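PDB 6F72: VAO-type flavoprotein oxidase VAO615 from Myceliophthora thermophila, which binds FAD bicovalently and is probably a secreted oxidoreductase that, once reduced, reacts rapidly with molecular oxygen, though its substrate is unknown. Local coordinates for residues Asp273-Ala287 against Arg538-Phe552. Residues are numbered along the deposited sequence; the frame is centred on the assembly and turned at random.
Sequences DLYWALSGGGGGTFA and RLLRVKKKYDPDSVF. With FAD (flavin-adenine dinucleotide), chain E.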
loop_
_atom_site.group_PDB
_atom_site.type_symbol
_atom_site.label_atom_id
_atom_site.label_comp_id
_atom_site.label_asym_id
_atom_site.label_seq_id
_atom_site.Cartn_x
_atom_site.Cartn_y
_atom_site.Cartn_z
ATOM N N ASP A 273 0.246 -21.132 10.786
ATOM C CA ASP A 273 1.492 -20.729 10.182
ATOM C C ASP A 273 1.225 -19.895 8.918
ATOM O O ASP A 273 1.917 -18.891 8.680
ATOM C CB ASP A 273 2.413 -21.943 9.932
ATOM C CG ASP A 273 1.782 -23.022 9.056
ATOM O OD1 ASP A 273 0.557 -22.997 8.783
ATOM O OD2 ASP A 273 2.528 -23.931 8.639
ATOM N N LEU A 274 0.205 -20.292 8.145
ATOM C CA LEU A 274 -0.283 -19.485 7.032
ATOM C C LEU A 274 -0.912 -18.176 7.512
ATOM O O LEU A 274 -0.661 -17.118 6.900
ATOM C CB LEU A 274 -1.224 -20.263 6.100
ATOM C CG LEU A 274 -1.721 -19.599 4.788
ATOM C CD1 LEU A 274 -0.613 -19.242 3.789
ATOM C CD2 LEU A 274 -2.752 -20.484 4.106
ATOM N N TYR A 275 -1.676 -18.228 8.602
ATOM C CA TYR A 275 -2.271 -17.018 9.193
ATOM C C TYR A 275 -1.165 -16.005 9.566
ATOM O O TYR A 275 -1.314 -14.799 9.339
ATOM C CB TYR A 275 -3.184 -17.345 10.410
ATOM C CG TYR A 275 -3.517 -16.112 11.228
ATOM C CD1 TYR A 275 -2.657 -15.680 12.258
ATOM C CD2 TYR A 275 -4.650 -15.344 10.954
ATOM C CE1 TYR A 275 -2.920 -14.518 12.971
ATOM C CE2 TYR A 275 -4.930 -14.184 11.677
ATOM C CZ TYR A 275 -4.061 -13.775 12.679
ATOM O OH TYR A 275 -4.304 -12.631 13.412
ATOM N N TRP A 276 -0.081 -16.530 10.150
ATOM C CA TRP A 276 1.077 -15.759 10.604
ATOM C C TRP A 276 1.769 -15.006 9.421
ATOM O O TRP A 276 1.947 -13.780 9.486
ATOM C CB TRP A 276 2.038 -16.700 11.341
ATOM C CG TRP A 276 3.271 -16.056 11.900
ATOM C CD1 TRP A 276 3.403 -15.470 13.132
ATOM C CD2 TRP A 276 4.560 -15.981 11.278
ATOM N NE1 TRP A 276 4.694 -14.997 13.299
ATOM C CE2 TRP A 276 5.428 -15.304 12.186
ATOM C CE3 TRP A 276 5.072 -16.410 10.041
ATOM C CZ2 TRP A 276 6.779 -15.047 11.896
ATOM C CZ3 TRP A 276 6.427 -16.144 9.743
ATOM C CH2 TRP A 276 7.259 -15.461 10.671
ATOM N N ALA A 277 2.115 -15.762 8.367
ATOM C CA ALA A 277 2.704 -15.274 7.124
ATOM C C ALA A 277 1.839 -14.245 6.420
ATOM O O ALA A 277 2.354 -13.216 6.010
ATOM C CB ALA A 277 3.028 -16.430 6.180
ATOM N N LEU A 278 0.533 -14.515 6.294
ATOM C CA LEU A 278 -0.390 -13.583 5.643
ATOM C C LEU A 278 -0.622 -12.272 6.411
ATOM O O LEU A 278 -0.989 -11.257 5.807
ATOM C CB LEU A 278 -1.732 -14.248 5.308
ATOM C CG LEU A 278 -1.830 -15.231 4.138
ATOM C CD1 LEU A 278 -3.143 -15.993 4.260
ATOM C CD2 LEU A 278 -1.751 -14.547 2.766
ATOM N N SER A 279 -0.411 -12.301 7.723
ATOM C CA SER A 279 -0.655 -11.143 8.581
ATOM C C SER A 279 0.638 -10.304 8.741
ATOM O O SER A 279 1.263 -10.277 9.823
ATOM C CB SER A 279 -1.201 -11.612 9.950
ATOM O OG SER A 279 -2.442 -12.309 9.848
ATOM N N GLY A 280 1.042 -9.636 7.662
ATOM C CA GLY A 280 2.245 -8.784 7.676
ATOM C C GLY A 280 3.426 -9.299 6.877
ATOM O O GLY A 280 4.411 -8.563 6.702
ATOM N N GLY A 281 3.333 -10.524 6.352
ATOM C CA GLY A 281 4.395 -11.117 5.524
ATOM C C GLY A 281 4.385 -10.714 4.048
ATOM O O GLY A 281 5.224 -11.187 3.270
ATOM N N GLY A 282 3.425 -9.878 3.665
ATOM C CA GLY A 282 3.290 -9.407 2.281
ATOM C C GLY A 282 2.319 -10.186 1.400
ATOM O O GLY A 282 2.214 -11.412 1.489
ATOM N N GLY A 283 1.643 -9.453 0.513
ATOM C CA GLY A 283 0.677 -10.019 -0.437
ATOM C C GLY A 283 1.273 -10.760 -1.611
ATOM O O GLY A 283 2.443 -10.570 -1.948
ATOM N N GLY A 284 0.462 -11.615 -2.235
ATOM C CA GLY A 284 0.769 -12.147 -3.559
ATOM C C GLY A 284 1.804 -13.245 -3.628
ATOM O O GLY A 284 2.240 -13.627 -4.718
ATOM N N THR A 285 2.224 -13.751 -2.477
ATOM C CA THR A 285 3.210 -14.834 -2.485
ATOM C C THR A 285 2.790 -16.135 -1.782
ATOM O O THR A 285 3.203 -17.225 -2.203
ATOM C CB THR A 285 4.612 -14.367 -2.058
ATOM O OG1 THR A 285 5.541 -15.435 -2.275
ATOM C CG2 THR A 285 4.663 -13.941 -0.595
ATOM N N PHE A 286 1.968 -16.017 -0.743
ATOM C CA PHE A 286 1.601 -17.187 0.079
ATOM C C PHE A 286 0.370 -17.954 -0.397
ATOM O O PHE A 286 0.361 -19.180 -0.335
ATOM C CB PHE A 286 1.441 -16.806 1.555
ATOM C CG PHE A 286 2.709 -16.294 2.187
ATOM C CD1 PHE A 286 3.806 -17.150 2.383
ATOM C CD2 PHE A 286 2.815 -14.960 2.580
ATOM C CE1 PHE A 286 4.978 -16.683 2.955
ATOM C CE2 PHE A 286 3.996 -14.488 3.168
ATOM C CZ PHE A 286 5.077 -15.350 3.348
ATOM N N ALA A 287 -0.644 -17.214 -0.848
ATOM C CA ALA A 287 -1.955 -17.751 -1.240
ATOM C C ALA A 287 -2.804 -16.640 -1.860
ATOM O O ALA A 287 -2.496 -15.449 -1.702
ATOM C CB ALA A 287 -2.677 -18.358 -0.028
ATOM N N ARG A 538 11.478 -18.187 8.536
ATOM C CA ARG A 538 10.192 -18.806 8.867
ATOM C C ARG A 538 9.143 -18.514 7.799
ATOM O O ARG A 538 8.356 -19.400 7.448
ATOM C CB ARG A 538 9.672 -18.391 10.244
ATOM C CG ARG A 538 8.617 -19.360 10.757
ATOM C CD ARG A 538 7.802 -18.814 11.909
ATOM N NE ARG A 538 6.583 -19.600 12.042
ATOM C CZ ARG A 538 5.524 -19.254 12.768
ATOM N NH1 ARG A 538 5.520 -18.115 13.456
ATOM N NH2 ARG A 538 4.468 -20.061 12.809
ATOM N N LEU A 539 9.143 -17.278 7.303
ATOM C CA LEU A 539 8.327 -16.890 6.151
ATOM C C LEU A 539 8.623 -17.771 4.943
ATOM O O LEU A 539 7.707 -18.160 4.215
ATOM C CB LEU A 539 8.510 -15.408 5.837
ATOM C CG LEU A 539 7.859 -14.438 6.828
ATOM C CD1 LEU A 539 8.388 -13.018 6.685
ATOM C CD2 LEU A 539 6.336 -14.453 6.723
ATOM N N LEU A 540 9.895 -18.098 4.745
ATOM C CA LEU A 540 10.319 -18.962 3.648
ATOM C C LEU A 540 9.861 -20.405 3.827
ATOM O O LEU A 540 9.483 -21.069 2.854
ATOM C CB LEU A 540 11.836 -18.891 3.442
ATOM C CG LEU A 540 12.406 -19.532 2.177
ATOM C CD1 LEU A 540 11.947 -18.808 0.902
ATOM C CD2 LEU A 540 13.924 -19.549 2.265
ATOM N N ARG A 541 9.913 -20.889 5.062
ATOM C CA ARG A 541 9.355 -22.198 5.404
ATOM C C ARG A 541 7.854 -22.290 5.133
ATOM O O ARG A 541 7.395 -23.313 4.628
ATOM C CB ARG A 541 9.661 -22.560 6.845
ATOM C CG ARG A 541 11.111 -22.954 7.073
ATOM C CD ARG A 541 11.283 -23.687 8.393
ATOM N NE ARG A 541 10.940 -22.866 9.555
ATOM C CZ ARG A 541 11.771 -22.021 10.173
ATOM N NH1 ARG A 541 13.022 -21.829 9.753
ATOM N NH2 ARG A 541 11.340 -21.345 11.225
ATOM N N VAL A 542 7.099 -21.244 5.480
ATOM C CA VAL A 542 5.651 -21.210 5.219
ATOM C C VAL A 542 5.405 -21.187 3.695
ATOM O O VAL A 542 4.567 -21.930 3.190
ATOM C CB VAL A 542 4.934 -20.010 5.900
ATOM C CG1 VAL A 542 3.435 -20.023 5.600
ATOM C CG2 VAL A 542 5.144 -20.027 7.406
ATOM N N LYS A 543 6.160 -20.347 2.986
ATOM C CA LYS A 543 6.109 -20.264 1.529
ATOM C C LYS A 543 6.354 -21.621 0.861
ATOM O O LYS A 543 5.588 -22.010 -0.025
ATOM C CB LYS A 543 7.101 -19.200 1.010
ATOM C CG LYS A 543 7.367 -19.209 -0.498
ATOM C CD LYS A 543 6.200 -18.669 -1.309
ATOM C CE LYS A 543 6.635 -18.379 -2.735
ATOM N NZ LYS A 543 5.449 -17.931 -3.509
ATOM N N LYS A 544 7.402 -22.329 1.282
ATOM C CA LYS A 544 7.709 -23.671 0.759
ATOM C C LYS A 544 6.677 -24.741 1.133
ATOM O O LYS A 544 6.489 -25.712 0.380
ATOM C CB LYS A 544 9.107 -24.115 1.186
ATOM C CG LYS A 544 10.210 -23.427 0.399
ATOM C CD LYS A 544 11.560 -23.665 1.052
ATOM C CE LYS A 544 12.665 -23.062 0.192
ATOM N NZ LYS A 544 13.892 -22.820 1.006
ATOM N N LYS A 545 6.012 -24.560 2.274
ATOM C CA LYS A 545 4.915 -25.452 2.681
ATOM C C LYS A 545 3.677 -25.323 1.774
ATOM O O LYS A 545 3.201 -26.318 1.241
ATOM C CB LYS A 545 4.530 -25.226 4.142
ATOM C CG LYS A 545 3.499 -26.218 4.666
ATOM C CD LYS A 545 3.264 -26.056 6.160
ATOM C CE LYS A 545 1.981 -26.762 6.582
ATOM N NZ LYS A 545 1.761 -26.574 8.046
ATOM N N TYR A 546 3.186 -24.094 1.614
ATOM C CA TYR A 546 1.935 -23.791 0.893
ATOM C C TYR A 546 2.083 -23.505 -0.602
ATOM O O TYR A 546 1.082 -23.474 -1.344
ATOM C CB TYR A 546 1.190 -22.644 1.589
ATOM C CG TYR A 546 0.706 -23.039 2.958
ATOM C CD1 TYR A 546 -0.511 -23.718 3.114
ATOM C CD2 TYR A 546 1.478 -22.776 4.103
ATOM C CE1 TYR A 546 -0.959 -24.113 4.368
ATOM C CE2 TYR A 546 1.038 -23.160 5.371
ATOM C CZ TYR A 546 -0.184 -23.831 5.495
ATOM O OH TYR A 546 -0.640 -24.230 6.735
ATOM N N ASP A 547 3.320 -23.287 -1.041
ATOM C CA ASP A 547 3.618 -23.029 -2.444
ATOM C C ASP A 547 4.960 -23.680 -2.837
ATOM O O ASP A 547 5.867 -22.989 -3.324
ATOM C CB ASP A 547 3.592 -21.507 -2.720
ATOM C CG ASP A 547 3.683 -21.161 -4.208
ATOM O OD1 ASP A 547 3.456 -22.054 -5.047
ATOM O OD2 ASP A 547 3.997 -19.987 -4.542
ATOM N N PRO A 548 5.089 -25.021 -2.663
ATOM C CA PRO A 548 6.392 -25.674 -2.922
ATOM C C PRO A 548 6.939 -25.491 -4.343
ATOM O O PRO A 548 8.157 -25.531 -4.531
ATOM C CB PRO A 548 6.104 -27.153 -2.669
ATOM C CG PRO A 548 4.630 -27.299 -2.865
ATOM C CD PRO A 548 4.046 -26.018 -2.350
ATOM N N ASP A 549 6.042 -25.290 -5.318
ATOM C CA ASP A 549 6.409 -25.130 -6.724
ATOM C C ASP A 549 6.559 -23.664 -7.140
ATOM O O ASP A 549 6.768 -23.366 -8.324
ATOM C CB ASP A 549 5.367 -25.818 -7.629
ATOM C CG ASP A 549 5.256 -27.299 -7.370
ATOM O OD1 ASP A 549 6.294 -27.998 -7.371
ATOM O OD2 ASP A 549 4.116 -27.771 -7.173
ATOM N N SER A 550 6.451 -22.761 -6.163
ATOM C CA SER A 550 6.575 -21.316 -6.377
ATOM C C SER A 550 5.703 -20.833 -7.538
ATOM O O SER A 550 6.193 -20.205 -8.491
ATOM C CB SER A 550 8.053 -20.900 -6.538
ATOM O OG SER A 550 8.855 -21.429 -5.484
ATOM N N VAL A 551 4.413 -21.154 -7.471
ATOM C CA VAL A 551 3.467 -20.628 -8.461
ATOM C C VAL A 551 3.225 -19.140 -8.245
ATOM O O VAL A 551 2.963 -18.418 -9.204
ATOM C CB VAL A 551 2.160 -21.491 -8.707
ATOM C CG1 VAL A 551 2.153 -22.821 -7.972
ATOM C CG2 VAL A 551 0.851 -20.698 -8.561
ATOM N N PHE A 552 3.349 -18.677 -7.002
ATOM C CA PHE A 552 3.184 -17.263 -6.742
ATOM C C PHE A 552 4.529 -16.542 -6.695
ATOM O O PHE A 552 5.423 -16.918 -5.944
ATOM C CB PHE A 552 2.344 -17.006 -5.499
ATOM C CG PHE A 552 1.016 -17.721 -5.505
ATOM C CD1 PHE A 552 0.074 -17.473 -6.497
ATOM C CD2 PHE A 552 0.706 -18.646 -4.499
ATOM C CE1 PHE A 552 -1.146 -18.140 -6.499
ATOM C CE2 PHE A 552 -0.517 -19.310 -4.488
ATOM C CZ PHE A 552 -1.448 -19.054 -5.492
HETATM P PA FAD E . -2.492 -4.243 -5.412
HETATM O O1A FAD E . -1.395 -3.633 -6.247
HETATM O O2A FAD E . -3.702 -4.733 -6.157
HETATM O O5B FAD E . -1.856 -5.439 -4.548
HETATM C C5B FAD E . -0.594 -5.312 -3.893
HETATM C C4B FAD E . 0.066 -6.671 -3.684
HETATM O O4B FAD E . -0.811 -7.521 -2.942
HETATM C C3B FAD E . 0.392 -7.417 -4.964
HETATM O O3B FAD E . 1.614 -8.127 -4.729
HETATM C C2B FAD E . -0.745 -8.410 -5.135
HETATM O O2B FAD E . -0.323 -9.592 -5.819
HETATM C C1B FAD E . -1.133 -8.703 -3.695
HETATM N N9A FAD E . -2.573 -8.987 -3.486
HETATM C C8A FAD E . -3.559 -8.066 -3.447
HETATM N N7A FAD E . -4.755 -8.655 -3.195
HETATM C C5A FAD E . -4.532 -9.972 -3.061
HETATM C C6A FAD E . -5.364 -11.165 -2.788
HETATM N N6A FAD E . -6.698 -11.026 -2.620
HETATM N N1A FAD E . -4.754 -12.371 -2.730
HETATM C C2A FAD E . -3.422 -12.516 -2.905
HETATM N N3A FAD E . -2.600 -11.465 -3.151
HETATM C C4A FAD E . -3.090 -10.193 -3.241
HETATM N N1 FAD E . -0.130 1.947 2.808
HETATM C C2 FAD E . -0.212 2.223 4.134
HETATM O O2 FAD E . 0.241 1.392 4.956
HETATM N N3 FAD E . -0.766 3.368 4.590
HETATM C C4 FAD E . -1.264 4.323 3.788
HETATM O O4 FAD E . -1.765 5.371 4.256
HETATM C C4X FAD E . -1.220 4.088 2.328
HETATM N N5 FAD E . -1.712 4.988 1.450
HETATM C C5X FAD E . -1.665 4.771 0.104
HETATM C C6 FAD E . -2.190 5.724 -0.796
HETATM C C7 FAD E . -2.131 5.469 -2.184
HETATM C C7M FAD E . -2.692 6.511 -3.135
HETATM C C8 FAD E . -1.527 4.187 -2.700
HETATM C C8M FAD E . -1.505 3.776 -4.165
HETATM C C9 FAD E . -1.019 3.261 -1.794
HETATM C C9A FAD E . -1.060 3.499 -0.417
HETATM N N10 FAD E . -0.557 2.537 0.491
HETATM C C10 FAD E . -0.607 2.812 1.875
HETATM C "C1'" FAD E . 0.079 1.321 -0.010
HETATM C "C2'" FAD E . -0.664 0.022 0.087
HETATM O "O2'" FAD E . -0.639 -0.390 1.452
HETATM C "C3'" FAD E . 0.119 -0.953 -0.785
HETATM O "O3'" FAD E . 0.389 -0.382 -2.084
HETATM C "C4'" FAD E . -0.619 -2.274 -0.939
HETATM O "O4'" FAD E . 0.244 -3.231 -1.554
HETATM C "C5'" FAD E . -1.930 -2.104 -1.711
HETATM O "O5'" FAD E . -2.560 -3.354 -1.937
HETATM P P FAD E . -3.771 -3.450 -2.989
HETATM O O1P FAD E . -4.747 -2.345 -2.702
HETATM O O2P FAD E . -4.188 -4.903 -2.990
HETATM O O3P FAD E . -3.013 -3.130 -4.379
HETATM O O HOH W 1 -0.459 -21.326 -1.548
#
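Helix segments 273-278 and 538-546 cross at -121°, their axes 9.7 Å apart at closest approach, with the CA atoms of Ala277 and Leu539, and of Leu274 and Val542, near each other. Asp273 is a knob set among Arg538, Val542, Lys545 and Tyr546. Asp273 OD1 accepts from Tyr546 OH at 2.7 Å, and Asp273 OD2 forms a salt bridge with Lys545 NZ at 2.8 Å. Both donors come from the syn side, somewhat out of the carboxylate plane. With chi1 at 57°, the group folds back over its own backbone, and OD1 also takes the N-H of Leu274. Leu274 CB lies over one face of the Tyr546 ring. Arg538 runs extended across Trp276: CD sits over the six-membered ring, and CZ makes a cation-pi contact 3.9 Å from the centroid of the five-membered ring. The guanidinium is tilted, not flat on the indole. Leu539 CD2 touches Trp276 CZ3, Ala277 and Phe286 CZ. Phe286 is clasped by its own segment, with Ala277 CB over one face and Thr285 CG2 over the other, while Leu539 O meets its edge. Lys543, bent at chi2 (73°), carries its buried ammonium to Thr285, where NZ donates to O at 2.7 Å and to OG1. The same NZ also bonds Phe552 O and Asp547 OD2, so four acceptors share its three N-H groups, and the carboxylate probably balances its charge. Asp547 in turn accepts from the backbone N-H groups of Val551 and Phe552, tying the chain beyond turn 547-550 back to the helix end. The contact joins the PCMH-type FAD-binding region to the berberine-like C-terminal region, and anchors both ends of a glycine-rich loop whose Gly283 and Gly284 line the adenosine end of the FAD pocket.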